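Local atomic coordinates of putative glycoside hydrolase (Bacteroides ovatus, PDB entry 4ONZ), a protein that is of unknown function but, as a putative glycoside hydrolase, belongs to a clan whose members are built on a five-bladed beta-propeller. Residues 33-38 with 99-104; 57-62 with 152-157; 232-237 with 297-302; 305-310 with 320-325. All coordinates share one frame; numbering follows the deposited sequence. Where two conformers were deposited one is given.

Along the chain the segments of interactions 1 and 2 alternate, and the two contacts meet where Val102 and Leu103 pack on Trp157; the interaction centres are 18 Å apart. Interaction 2 joins the antiparallel sheet of strands 50-59 to 96-97 to that of strands 118-126 to 158-162, consistent with neighbouring propeller blades, while interaction 1 lays the short strand 34-37 on the chain leaving the first sheet. Interaction 3 lies beyond the chain's centre, about 25 Å from interaction 1 and 22 Å from interaction 2 between nearest atoms, on strand 296-299 at the end of the mixed sheet. Interaction 4 follows in sequence, 19 Å away between centres, entering the three-stranded sheet of strand 322-330.

Interaction 1. Residues 33-38 with 99-104; sequences TEFYCP and DNPVLF
The Phe35 ring is held between two neighbours, with Pro101 CD over one face and Cys37 N of its own strand over the centre of the other. Pro101 CD lies 3.6 Å from the centroid of the Phe35 ring, 21° off the normal, a CH-pi contact in which the two side chains cross at about a right angle. The edge of the same ring, led by CE2, points at the face of Phe104; centroids 5.3 Å apart and planes at 64° make this an edge-to-face pair. Trp46 adds a second edge-to-face partner to Phe35. Phe104 also receives Pro38, whose CG comes to 3.9 Å from Phe104 CE1 and closes the row of rings. Phe104 CG sits between the backbone N and the carbonyl carbon (chi1 47°), and from there the ring meets both Phe35 and Pro38. At the other end the methyl CG2 of Thr33 rests 3.4 Å from Asp99 O, a carbonyl that accepts a hydrogen bond from Trp46 NE1, while Thr33 OG1 pairs with Glu47. Strand 34-37 is thereby packed on the loop following strand 96-97. Cohesion between the two segments comes from ring faces, ring edges and prolines, so it depends on shape and apolar burial rather than on directional polar bonds.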
loop_
_atom_site.group_PDB
_atom_site.type_symbol
_atom_site.label_atom_id
_atom_site.label_comp_id
_atom_site.label_asym_id
_atom_site.label_seq_id
_atom_site.Cartn_x
_atom_site.Cartn_y
_atom_site.Cartn_z
ATOM N N THR A 33 20.102 2.497 13.096
ATOM C CA THR A 33 20.735 3.364 12.094
ATOM C C THR A 33 20.300 4.822 12.234
ATOM O O THR A 33 19.114 5.101 12.381
ATOM C CB THR A 33 20.340 2.910 10.676
ATOM O OG1 THR A 33 20.395 1.483 10.600
ATOM C CG2 THR A 33 21.258 3.535 9.620
ATOM N N GLU A 34 21.254 5.744 12.151
ATOM C CA GLU A 34 20.981 7.179 12.291
ATOM C C GLU A 34 21.036 7.954 10.985
ATOM O O GLU A 34 21.622 7.499 10.003
ATOM C CB GLU A 34 22.004 7.809 13.242
ATOM C CG GLU A 34 21.883 7.340 14.676
ATOM C CD GLU A 34 23.032 7.791 15.552
ATOM O OE1 GLU A 34 24.003 8.400 15.040
ATOM O OE2 GLU A 34 22.960 7.525 16.769
ATOM N N PHE A 35 20.365 9.108 10.976
ATOM C CA PHE A 35 20.465 10.075 9.881
ATOM C C PHE A 35 20.218 11.445 10.502
ATOM O O PHE A 35 19.607 11.545 11.573
ATOM C CB PHE A 35 19.513 9.771 8.705
ATOM C CG PHE A 35 18.219 10.564 8.697
ATOM C CD1 PHE A 35 17.251 10.374 9.669
ATOM C CD2 PHE A 35 17.955 11.459 7.657
ATOM C CE1 PHE A 35 16.060 11.087 9.626
ATOM C CE2 PHE A 35 16.766 12.172 7.607
ATOM C CZ PHE A 35 15.819 11.988 8.596
ATOM N N TYR A 36 20.718 12.492 9.856
ATOM C CA TYR A 36 20.540 13.843 10.379
ATOM C C TYR A 36 19.186 14.353 9.894
ATOM O O TYR A 36 19.000 14.585 8.702
ATOM C CB TYR A 36 21.665 14.783 9.951
ATOM C CG TYR A 36 21.542 16.133 10.613
ATOM C CD1 TYR A 36 22.036 16.347 11.897
ATOM C CD2 TYR A 36 20.887 17.184 9.974
ATOM C CE1 TYR A 36 21.898 17.580 12.517
ATOM C CE2 TYR A 36 20.745 18.419 10.585
ATOM C CZ TYR A 36 21.248 18.612 11.850
ATOM O OH TYR A 36 21.094 19.844 12.438
ATOM N N CYS A 37 18.259 14.521 10.832
ATOM C CA CYS A 37 16.900 14.963 10.532
ATOM C C CYS A 37 16.851 16.472 10.382
ATOM O O CYS A 37 17.214 17.189 11.309
ATOM C CB CYS A 37 15.920 14.528 11.631
ATOM S SG CYS A 37 14.195 15.046 11.353
ATOM N N PRO A 38 16.373 16.961 9.226
ATOM C CA PRO A 38 16.291 18.412 9.005
ATOM C C PRO A 38 15.178 19.081 9.825
ATOM O O PRO A 38 15.213 20.296 10.024
ATOM C CB PRO A 38 16.016 18.535 7.497
ATOM C CG PRO A 38 15.450 17.225 7.086
ATOM C CD PRO A 38 15.910 16.182 8.062
ATOM N N ASP A 99 21.380 3.748 4.479
ATOM C CA ASP A 99 21.451 4.272 5.845
ATOM C C ASP A 99 20.555 5.484 6.084
ATOM O O ASP A 99 20.240 5.792 7.232
ATOM C CB ASP A 99 22.889 4.645 6.210
ATOM C CG ASP A 99 23.769 3.431 6.447
ATOM O OD1 ASP A 99 23.248 2.291 6.515
ATOM O OD2 ASP A 99 24.988 3.632 6.588
ATOM N N ASN A 100 20.178 6.187 5.020
ATOM C CA ASN A 100 19.284 7.334 5.140
ATOM C C ASN A 100 17.920 7.030 4.544
ATOM O O ASN A 100 17.832 6.342 3.530
ATOM C CB ASN A 100 19.860 8.554 4.423
ATOM C CG ASN A 100 21.125 9.086 5.078
ATOM O OD1 ASN A 100 21.693 8.470 5.984
ATOM N ND2 ASN A 100 21.581 10.235 4.604
ATOM N N PRO A 101 16.847 7.578 5.147
ATOM C CA PRO A 101 15.519 7.357 4.582
ATOM C C PRO A 101 15.396 8.147 3.297
ATOM O O PRO A 101 16.167 9.090 3.084
ATOM C CB PRO A 101 14.588 7.917 5.655
ATOM C CG PRO A 101 15.384 9.010 6.281
ATOM C CD PRO A 101 16.797 8.478 6.311
ATOM N N VAL A 102 14.436 7.787 2.454
ATOM C CA VAL A 102 14.276 8.464 1.161
ATOM C C VAL A 102 13.065 9.386 1.055
ATOM O O VAL A 102 12.935 10.103 0.062
ATOM C CB VAL A 102 14.287 7.457 -0.017
ATOM C CG1 VAL A 102 15.631 6.743 -0.073
ATOM C CG2 VAL A 102 13.143 6.456 0.099
ATOM N N LEU A 103 12.164 9.352 2.040
ATOM C CA LEU A 103 11.023 10.279 2.091
ATOM C C LEU A 103 10.786 10.555 3.564
ATOM O O LEU A 103 10.587 9.629 4.355
ATOM C CB LEU A 103 9.751 9.725 1.435
ATOM C CG LEU A 103 8.575 10.714 1.368
ATOM C CD1 LEU A 103 8.899 11.909 0.498
ATOM C CD2 LEU A 103 7.313 10.056 0.845
ATOM N N PHE A 104 10.822 11.828 3.921
ATOM C CA PHE A 104 10.728 12.242 5.308
ATOM C C PHE A 104 10.327 13.699 5.420
ATOM O O PHE A 104 10.433 14.443 4.443
ATOM C CB PHE A 104 12.097 12.021 5.962
ATOM C CG PHE A 104 13.259 12.545 5.143
ATOM C CD1 PHE A 104 13.700 13.862 5.283
ATOM C CD2 PHE A 104 13.923 11.718 4.244
ATOM C CE1 PHE A 104 14.765 14.346 4.531
ATOM C CE2 PHE A 104 14.996 12.196 3.491
ATOM C CZ PHE A 104 15.416 13.511 3.635
#

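Interaction 2. Residues 57-62 with 152-157; sequences TVKDGK and RDLKNW
Lys59 and Asp153 are the nearest CA pair, 8.1 Å apart, where strand 50-59 enters a type I' turn from Lys59 to Lys62. Side chains therefore span the gap. Leu154 CD1 does most of the touching: it comes 3.7 Å from Lys59 CB and 3.8 Å from Thr57 CG2, the leucine and threonine meeting tip to tip, whereas the lysine and leucine slide past each other in opposite directions. Farther out, Lys59 CE lies 3.2 Å from Arg152 O. A bend at the last torsion (chi4 -67°) carries Lys59 NZ back to its own turn, where it forms a 3.0 Å salt bridge with Asp60 OD2, approaching from above the carboxylate plane. The contact joins the turn ending strand 50-59 to the connection between strands 144-151 and 158-162, and so links two antiparallel sheets; Tyr132 of the second sheet packs on Thr57, Lys59 and Leu154. That connection is shaped by Asp153, whose OD1 takes the backbone N-H groups of Lys155, an Asx turn, and of Asn156. The bond from Asn156 N to Asp153 OD1 is nearly straight at 170°.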
loop_
_atom_site.group_PDB
_atom_site.type_symbol
_atom_site.label_atom_id
_atom_site.label_comp_id
_atom_site.label_asym_id
_atom_site.label_seq_id
_atom_site.Cartn_x
_atom_site.Cartn_y
_atom_site.Cartn_z
ATOM N N THR A 57 8.296 -2.200 -5.824
ATOM C CA THR A 57 8.310 -1.951 -7.258
ATOM C C THR A 57 9.572 -2.601 -7.831
ATOM O O THR A 57 10.298 -3.291 -7.111
ATOM C CB THR A 57 8.202 -0.436 -7.549
ATOM O OG1 THR A 57 7.939 -0.197 -8.942
ATOM C CG2 THR A 57 9.453 0.298 -7.112
ATOM N N VAL A 58 9.810 -2.408 -9.119
ATOM C CA VAL A 58 10.978 -2.972 -9.783
ATOM C C VAL A 58 11.690 -1.865 -10.543
ATOM O O VAL A 58 11.050 -0.948 -11.053
ATOM C CB VAL A 58 10.571 -4.092 -10.775
ATOM C CG1 VAL A 58 11.760 -4.568 -11.601
ATOM C CG2 VAL A 58 9.943 -5.267 -10.037
ATOM N N LYS A 59 13.015 -1.950 -10.596
ATOM C CA LYS A 59 13.829 -1.028 -11.375
ATOM C C LYS A 59 15.097 -1.753 -11.801
ATOM O O LYS A 59 15.750 -2.391 -10.976
ATOM C CB LYS A 59 14.208 0.231 -10.598
ATOM C CG LYS A 59 14.912 1.258 -11.485
ATOM C CD LYS A 59 15.108 2.605 -10.820
ATOM C CE LYS A 59 15.572 3.647 -11.835
ATOM N NZ LYS A 59 16.935 3.387 -12.365
ATOM N N ASP A 60 15.418 -1.677 -13.086
ATOM C CA ASP A 60 16.657 -2.264 -13.610
ATOM C C ASP A 60 16.823 -3.722 -13.197
ATOM O O ASP A 60 17.894 -4.135 -12.748
ATOM C CB ASP A 60 17.857 -1.441 -13.120
ATOM C CG ASP A 60 17.814 -0.000 -13.595
ATOM O OD1 ASP A 60 17.199 0.258 -14.651
ATOM O OD2 ASP A 60 18.414 0.872 -12.924
ATOM N N GLY A 61 15.748 -4.491 -13.329
ATOM C CA GLY A 61 15.765 -5.914 -12.988
ATOM C C GLY A 61 15.819 -6.263 -11.508
ATOM O O GLY A 61 15.918 -7.440 -11.162
ATOM N N LYS A 62 15.750 -5.258 -10.635
ATOM C CA LYS A 62 15.790 -5.480 -9.201
ATOM C C LYS A 62 14.492 -5.071 -8.516
ATOM O O LYS A 62 13.841 -4.121 -8.922
ATOM C CB LYS A 62 16.932 -4.696 -8.566
ATOM C CG LYS A 62 18.315 -5.189 -8.956
ATOM C CD LYS A 62 19.368 -4.555 -8.065
ATOM C CE LYS A 62 20.720 -5.221 -8.237
ATOM N NZ LYS A 62 21.688 -4.705 -7.231
ATOM N N ARG A 152 12.194 9.160 -10.262
ATOM C CA ARG A 152 12.658 8.380 -11.396
ATOM C C ARG A 152 13.707 7.357 -10.992
ATOM O O ARG A 152 13.882 6.359 -11.688
ATOM C CB ARG A 152 13.159 9.285 -12.523
ATOM C CG ARG A 152 12.000 9.889 -13.284
ATOM C CD ARG A 152 12.418 10.584 -14.568
ATOM N NE ARG A 152 11.261 10.609 -15.452
ATOM C CZ ARG A 152 10.920 9.620 -16.285
ATOM N NH1 ARG A 152 11.659 8.518 -16.396
ATOM N NH2 ARG A 152 9.826 9.740 -17.024
ATOM N N ASP A 153 14.398 7.591 -9.876
ATOM C CA ASP A 153 15.442 6.673 -9.404
ATOM C C ASP A 153 15.099 5.921 -8.117
ATOM O O ASP A 153 15.887 5.085 -7.676
ATOM C CB ASP A 153 16.789 7.402 -9.251
ATOM C CG ASP A 153 16.784 8.466 -8.153
ATOM O OD1 ASP A 153 15.776 8.635 -7.427
ATOM O OD2 ASP A 153 17.823 9.144 -8.012
ATOM N N LEU A 154 13.943 6.230 -7.523
ATOM C CA LEU A 154 13.444 5.601 -6.280
ATOM C C LEU A 154 14.142 6.025 -4.976
ATOM O O LEU A 154 13.746 5.595 -3.887
ATOM C CB LEU A 154 13.422 4.071 -6.400
ATOM C CG LEU A 154 12.534 3.532 -7.528
ATOM C CD1 LEU A 154 12.727 2.038 -7.708
ATOM C CD2 LEU A 154 11.073 3.858 -7.246
ATOM N N LYS A 155 15.170 6.857 -5.089
ATOM C CA LYS A 155 15.918 7.365 -3.937
ATOM C C LYS A 155 15.649 8.851 -3.714
ATOM O O LYS A 155 15.621 9.317 -2.577
ATOM C CB LYS A 155 17.414 7.116 -4.153
ATOM C CG LYS A 155 17.767 5.644 -4.305
ATOM C CD LYS A 155 19.199 5.463 -4.792
ATOM C CE LYS A 155 19.550 3.993 -4.938
ATOM N NZ LYS A 155 20.924 3.832 -5.481
ATOM N N ASN A 156 15.472 9.586 -4.817
ATOM C CA ASN A 156 15.179 11.008 -4.755
ATOM C C ASN A 156 13.714 11.242 -5.114
ATOM O O ASN A 156 13.312 11.139 -6.267
ATOM C CB ASN A 156 16.146 11.765 -5.651
ATOM C CG ASN A 156 17.574 11.654 -5.157
ATOM O OD1 ASN A 156 17.906 12.152 -4.082
ATOM N ND2 ASN A 156 18.422 10.986 -5.929
ATOM N N TRP A 157 12.917 11.516 -4.079
ATOM C CA TRP A 157 11.462 11.729 -4.204
ATOM C C TRP A 157 11.094 13.193 -4.147
ATOM O O TRP A 157 11.630 13.930 -3.330
ATOM C CB TRP A 157 10.702 10.966 -3.100
ATOM C CG TRP A 157 10.824 9.499 -3.302
ATOM C CD1 TRP A 157 11.803 8.688 -2.829
ATOM C CD2 TRP A 157 9.965 8.679 -4.096
ATOM N NE1 TRP A 157 11.611 7.401 -3.280
ATOM C CE2 TRP A 157 10.479 7.369 -4.050
ATOM C CE3 TRP A 157 8.803 8.925 -4.838
ATOM C CZ2 TRP A 157 9.889 6.311 -4.735
ATOM C CZ3 TRP A 157 8.206 7.869 -5.512
ATOM C CH2 TRP A 157 8.744 6.579 -5.451
#

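Interaction 3. Residues 232-237 with 297-302; sequences KIIQPR and LDRLDK
Arg299 leaves strand 296-299 with its CB directed at the 232-237 loop; chi1 -174° sets CG anti to the backbone N, and the chain stays extended from CG to NE as it slides past Arg237 in the opposite direction. CG only skirts Arg237 NH1, CD comes 3.8 Å from that same Arg237 NH1, and Arg299 NE sits over the centre of the Arg237 guanidinium, 3.5 Å from its CZ. Arg299 CZ faces the NE and CD of Arg237. At the tip, NH1 lies between Arg237 CD (3.6 Å) and Ile234 CG2 (3.7 Å), with the isoleucine covering the face opposite Arg237, and NH2 donates in the guanidinium plane to Gln235 O at 2.8 Å (160°).

The arrangement is a stacked arginine pair, guanidinium centres 3.8 Å apart and planes at 13°, between the chain leading to strand 245-255 and strand 296-299, which ends the mixed sheet beside strand 281-288. Stacking like charges would be costly alone, but Asp242 forms salt bridges with both, its OD2 to Arg299 NH2 and its OD1 to Arg237 NE, and probably offsets the repulsion. Arg299 NE is also hydrogen-bonded to Tyr263 OH.

Arg237, bent at its third torsion, returns the grip on the other segment: its NH2 donates in plane to Leu300 O at 3.0 Å, gaining a hold on backbone just past the strand. Arg237 NH1 forms a long salt bridge, 3.8 Å, with Asp301 OD1, the two side chains crossing at about a right angle.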
loop_
_atom_site.group_PDB
_atom_site.type_symbol
_atom_site.label_atom_id
_atom_site.label_comp_id
_atom_site.label_asym_id
_atom_site.label_seq_id
_atom_site.Cartn_x
_atom_site.Cartn_y
_atom_site.Cartn_z
ATOM N N LYS A 232 -19.054 4.790 -2.297
ATOM C CA LYS A 232 -18.419 3.601 -1.727
ATOM C C LYS A 232 -18.649 2.412 -2.641
ATOM O O LYS A 232 -19.784 2.136 -3.038
ATOM C CB LYS A 232 -18.983 3.278 -0.346
ATOM C CG LYS A 232 -18.742 4.352 0.688
ATOM C CD LYS A 232 -19.412 4.010 2.003
ATOM C CE LYS A 232 -19.145 5.109 3.012
ATOM N NZ LYS A 232 -19.713 4.799 4.348
ATOM N N ILE A 233 -17.568 1.713 -2.965
ATOM C CA ILE A 233 -17.623 0.521 -3.794
ATOM C C ILE A 233 -17.917 -0.696 -2.922
ATOM O O ILE A 233 -18.752 -1.518 -3.278
ATOM C CB ILE A 233 -16.322 0.354 -4.585
ATOM C CG1 ILE A 233 -16.155 1.581 -5.496
ATOM C CG2 ILE A 233 -16.365 -0.934 -5.390
ATOM C CD1 ILE A 233 -14.893 1.579 -6.324
ATOM N N ILE A 234 -17.176 -0.832 -1.822
ATOM C CA ILE A 234 -17.469 -1.823 -0.787
ATOM C C ILE A 234 -17.224 -1.185 0.569
ATOM O O ILE A 234 -16.598 -0.119 0.671
ATOM C CB ILE A 234 -16.663 -3.133 -0.882
ATOM C CG1 ILE A 234 -15.152 -2.877 -0.807
ATOM C CG2 ILE A 234 -17.053 -3.887 -2.147
ATOM C CD1 ILE A 234 -14.373 -4.127 -0.474
ATOM N N GLN A 235 -17.754 -1.832 1.597
ATOM C CA GLN A 235 -17.588 -1.384 2.965
ATOM C C GLN A 235 -17.561 -2.607 3.876
ATOM O O GLN A 235 -17.734 -3.737 3.410
ATOM C CB GLN A 235 -18.667 -0.363 3.345
ATOM C CG GLN A 235 -20.090 -0.804 3.090
ATOM C CD GLN A 235 -21.035 0.380 3.068
ATOM O OE1 GLN A 235 -21.507 0.776 2.009
ATOM N NE2 GLN A 235 -21.261 0.989 4.225
ATOM N N PRO A 236 -17.295 -2.397 5.167
ATOM C CA PRO A 236 -17.191 -3.525 6.091
ATOM C C PRO A 236 -18.459 -4.344 6.265
ATOM O O PRO A 236 -19.568 -3.823 6.118
ATOM C CB PRO A 236 -16.775 -2.856 7.400
ATOM C CG PRO A 236 -16.032 -1.647 6.959
ATOM C CD PRO A 236 -16.778 -1.156 5.770
ATOM N N ARG A 237 -18.263 -5.619 6.597
ATOM C CA ARG A 237 -19.326 -6.590 6.734
ATOM C C ARG A 237 -19.256 -7.320 8.059
ATOM O O ARG A 237 -18.235 -7.936 8.373
ATOM C CB ARG A 237 -19.166 -7.669 5.666
ATOM C CG ARG A 237 -19.156 -7.192 4.239
ATOM C CD ARG A 237 -18.936 -8.362 3.287
ATOM N NE ARG A 237 -17.576 -8.904 3.328
ATOM C CZ ARG A 237 -17.143 -9.901 2.555
ATOM N NH1 ARG A 237 -17.963 -10.484 1.689
ATOM N NH2 ARG A 237 -15.889 -10.329 2.645
ATOM N N LEU A 297 -17.747 -7.657 -9.260
ATOM C CA LEU A 297 -18.155 -8.934 -9.848
ATOM C C LEU A 297 -18.103 -10.025 -8.801
ATOM O O LEU A 297 -18.953 -10.906 -8.794
ATOM C CB LEU A 297 -17.250 -9.335 -11.017
ATOM C CG LEU A 297 -17.238 -8.421 -12.239
ATOM C CD1 LEU A 297 -16.363 -9.029 -13.324
ATOM C CD2 LEU A 297 -18.644 -8.165 -12.752
ATOM N N ASP A 298 -17.101 -9.981 -7.924
ATOM C CA ASP A 298 -16.956 -11.002 -6.895
ATOM C C ASP A 298 -16.084 -10.481 -5.757
ATOM O O ASP A 298 -15.333 -9.523 -5.934
ATOM C CB ASP A 298 -16.357 -12.278 -7.503
ATOM C CG ASP A 298 -16.718 -13.547 -6.720
ATOM O OD1 ASP A 298 -17.287 -13.467 -5.601
ATOM O OD2 ASP A 298 -16.435 -14.644 -7.243
ATOM N N ARG A 299 -16.180 -11.141 -4.604
ATOM C CA ARG A 299 -15.463 -10.740 -3.396
ATOM C C ARG A 299 -15.255 -11.984 -2.535
ATOM O O ARG A 299 -16.178 -12.799 -2.381
ATOM C CB ARG A 299 -16.317 -9.700 -2.660
ATOM C CG ARG A 299 -15.710 -9.035 -1.436
ATOM C CD ARG A 299 -16.719 -8.042 -0.903
ATOM N NE ARG A 299 -16.330 -7.383 0.335
ATOM C CZ ARG A 299 -17.090 -6.490 0.965
ATOM N NH1 ARG A 299 -18.286 -6.167 0.483
ATOM N NH2 ARG A 299 -16.672 -5.924 2.085
ATOM N N LEU A 300 -14.044 -12.175 -2.018
ATOM C CA LEU A 300 -13.771 -13.332 -1.162
ATOM C C LEU A 300 -14.489 -13.218 0.176
ATOM O O LEU A 300 -14.470 -12.160 0.808
ATOM C CB LEU A 300 -12.274 -13.496 -0.911
ATOM C CG LEU A 300 -11.456 -13.817 -2.160
ATOM C CD1 LEU A 300 -9.987 -13.925 -1.819
ATOM C CD2 LEU A 300 -11.951 -15.104 -2.780
ATOM N N ASP A 301 -15.138 -14.305 0.581
ATOM C CA ASP A 301 -15.809 -14.374 1.872
ATOM C C ASP A 301 -14.801 -14.541 2.994
ATOM O O ASP A 301 -15.005 -14.028 4.086
ATOM C CB ASP A 301 -16.777 -15.561 1.926
ATOM C CG ASP A 301 -18.046 -15.313 1.158
ATOM O OD1 ASP A 301 -18.404 -14.138 0.962
ATOM O OD2 ASP A 301 -18.704 -16.297 0.778
ATOM N N LYS A 302 -13.749 -15.302 2.713
ATOM C CA LYS A 302 -12.684 -15.595 3.658
ATOM C C LYS A 302 -11.396 -14.997 3.131
ATOM O O LYS A 302 -11.204 -14.919 1.910
ATOM C CB LYS A 302 -12.506 -17.114 3.788
ATOM C CG LYS A 302 -13.711 -17.860 4.347
ATOM C CD LYS A 302 -13.952 -17.524 5.803
ATOM C CE LYS A 302 -15.074 -18.365 6.402
ATOM N NZ LYS A 302 -15.163 -18.159 7.879
#

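Interaction 4. Residues 305-310 with 320-325; sequences FAPEAP and GTVFIE
Pro307 presses its ring onto the backbone of Gly320 and Thr321, and this is the tight end of the contact. Its CG lies 3.4 Å from Gly320 C and equally 3.4 Å from Thr321 N, so the proline rests on the peptide link itself; Pro307 CB is 3.5 Å from Gly320 C. Gly320, with positive phi (90°), presents no CB where its chain faces Pro307, and the proline comes down directly on the peptide.

Toward Phe305 the fit is looser, and side chains replace backbone. Val322 CG2 reaches the edge of the Phe305 ring, 4.1 Å from CD2, and Ile324 CD1 comes to 3.9 Å from the same CD2, both crossing the phenylalanine at about a right angle. Phe305 CG lies anti to the backbone N (chi1 -160°); Tyr338 of the adjoining strand 333-340 is an edge-to-face partner of the ring. In the other direction the chain turns away after Pro307 to the exposed Glu308 and Pro310, with Glu312 accepting the backbone N-H groups of Glu308 and Ala309.

The loop after strand 296-299 is thus laid over the start of strand 322-330, roughly antiparallel at 148°; that strand is an outer one of a three-stranded antiparallel sheet, consistent with a propeller blade. Thr321 turns its side chain away from the loop and bonds through OG1 to Tyr281 N. What joins the two segments is a proline ring on a peptide link, plus phenylalanine against branched aliphatics, with backbone polar groups satisfied by residues such as Ala283, Tyr281 and Gly339.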
loop_
_atom_site.group_PDB
_atom_site.type_symbol
_atom_site.label_atom_id
_atom_site.label_comp_id
_atom_site.label_asym_id
_atom_site.label_seq_id
_atom_site.Cartn_x
_atom_site.Cartn_y
_atom_site.Cartn_z
ATOM N N PHE A 305 -5.104 -14.595 2.699
ATOM C CA PHE A 305 -3.823 -14.534 3.399
ATOM C C PHE A 305 -4.078 -14.017 4.813
ATOM O O PHE A 305 -4.659 -12.951 4.987
ATOM C CB PHE A 305 -2.853 -13.628 2.631
ATOM C CG PHE A 305 -1.408 -13.855 2.976
ATOM C CD1 PHE A 305 -0.687 -14.878 2.361
ATOM C CD2 PHE A 305 -0.766 -13.056 3.898
ATOM C CE1 PHE A 305 0.648 -15.104 2.673
ATOM C CE2 PHE A 305 0.572 -13.271 4.218
ATOM C CZ PHE A 305 1.277 -14.297 3.604
ATOM N N ALA A 306 -3.677 -14.792 5.817
ATOM C CA ALA A 306 -3.938 -14.441 7.213
ATOM C C ALA A 306 -2.739 -14.770 8.101
ATOM O O ALA A 306 -1.833 -15.471 7.672
ATOM C CB ALA A 306 -5.175 -15.174 7.690
ATOM N N PRO A 307 -2.709 -14.237 9.337
ATOM C CA PRO A 307 -1.578 -14.551 10.210
ATOM C C PRO A 307 -1.530 -16.043 10.534
ATOM O O PRO A 307 -2.539 -16.614 10.936
ATOM C CB PRO A 307 -1.853 -13.724 11.472
ATOM C CG PRO A 307 -2.849 -12.708 11.066
ATOM C CD PRO A 307 -3.664 -13.323 9.982
ATOM N N GLU A 308 -0.373 -16.659 10.322
ATOM C CA GLU A 308 -0.189 -18.093 10.574
ATOM C C GLU A 308 1.176 -18.417 11.171
ATOM O O GLU A 308 1.291 -19.327 11.983
ATOM C CB GLU A 308 -0.362 -18.898 9.281
ATOM C CG GLU A 308 -1.774 -18.911 8.710
ATOM C CD GLU A 308 -2.777 -19.622 9.605
ATOM O OE1 GLU A 308 -2.380 -20.148 10.666
ATOM O OE2 GLU A 308 -3.970 -19.655 9.241
ATOM N N ALA A 309 2.209 -17.679 10.770
ATOM C CA ALA A 309 3.583 -17.940 11.237
ATOM C C ALA A 309 4.032 -17.129 12.465
ATOM O O ALA A 309 3.505 -16.041 12.725
ATOM C CB ALA A 309 4.552 -17.736 10.084
ATOM N N PRO A 310 5.023 -17.655 13.224
ATOM C CA PRO A 310 5.505 -16.954 14.422
ATOM C C PRO A 310 5.958 -15.512 14.176
ATOM O O PRO A 310 5.702 -14.651 15.013
ATOM C CB PRO A 310 6.692 -17.811 14.888
ATOM C CG PRO A 310 6.427 -19.168 14.329
ATOM C CD PRO A 310 5.740 -18.930 13.014
ATOM N N GLY A 320 -1.384 -12.645 15.888
ATOM C CA GLY A 320 -0.822 -12.090 14.660
ATOM C C GLY A 320 -1.669 -11.125 13.862
ATOM O O GLY A 320 -2.866 -10.973 14.101
ATOM N N THR A 321 -1.020 -10.463 12.908
ATOM C CA THR A 321 -1.678 -9.525 12.001
ATOM C C THR A 321 -0.769 -9.286 10.789
ATOM O O THR A 321 0.461 -9.281 10.918
ATOM C CB THR A 321 -2.064 -8.203 12.708
ATOM O OG1 THR A 321 -2.856 -7.398 11.828
ATOM C CG2 THR A 321 -0.825 -7.424 13.172
ATOM N N VAL A 322 -1.377 -9.149 9.611
ATOM C CA VAL A 322 -0.644 -8.946 8.362
ATOM C C VAL A 322 -1.323 -7.845 7.549
ATOM O O VAL A 322 -2.553 -7.740 7.548
ATOM C CB VAL A 322 -0.506 -10.242 7.519
ATOM C CG1 VAL A 322 0.255 -11.289 8.303
ATOM C CG2 VAL A 322 -1.856 -10.792 7.080
ATOM N N PHE A 323 -0.516 -7.016 6.884
ATOM C CA PHE A 323 -1.031 -5.874 6.114
ATOM C C PHE A 323 -0.303 -5.820 4.781
ATOM O O PHE A 323 0.884 -5.478 4.724
ATOM C CB PHE A 323 -0.842 -4.586 6.903
ATOM C CG PHE A 323 -1.592 -3.412 6.337
ATOM C CD1 PHE A 323 -2.926 -3.215 6.652
ATOM C CD2 PHE A 323 -0.962 -2.493 5.520
ATOM C CE1 PHE A 323 -3.625 -2.130 6.149
ATOM C CE2 PHE A 323 -1.652 -1.409 5.023
ATOM C CZ PHE A 323 -2.984 -1.224 5.337
ATOM N N ILE A 324 -1.029 -6.178 3.724
ATOM C CA ILE A 324 -0.479 -6.318 2.370
ATOM C C ILE A 324 -0.408 -4.982 1.673
ATOM O O ILE A 324 -1.414 -4.280 1.587
ATOM C CB ILE A 324 -1.337 -7.255 1.498
ATOM C CG1 ILE A 324 -1.694 -8.549 2.237
ATOM C CG2 ILE A 324 -0.639 -7.564 0.181
ATOM C CD1 ILE A 324 -0.532 -9.315 2.810
ATOM N N GLU A 325 0.765 -4.628 1.152
ATOM C CA GLU A 325 0.911 -3.293 0.569
ATOM C C GLU A 325 1.799 -3.184 -0.675
ATOM O O GLU A 325 1.774 -2.150 -1.362
ATOM C CB GLU A 325 1.382 -2.362 1.692
ATOM C CG GLU A 325 1.346 -0.860 1.414
ATOM C CD GLU A 325 1.544 -0.047 2.684
ATOM O OE1 GLU A 325 1.197 -0.556 3.781
ATOM O OE2 GLU A 325 2.046 1.104 2.600
#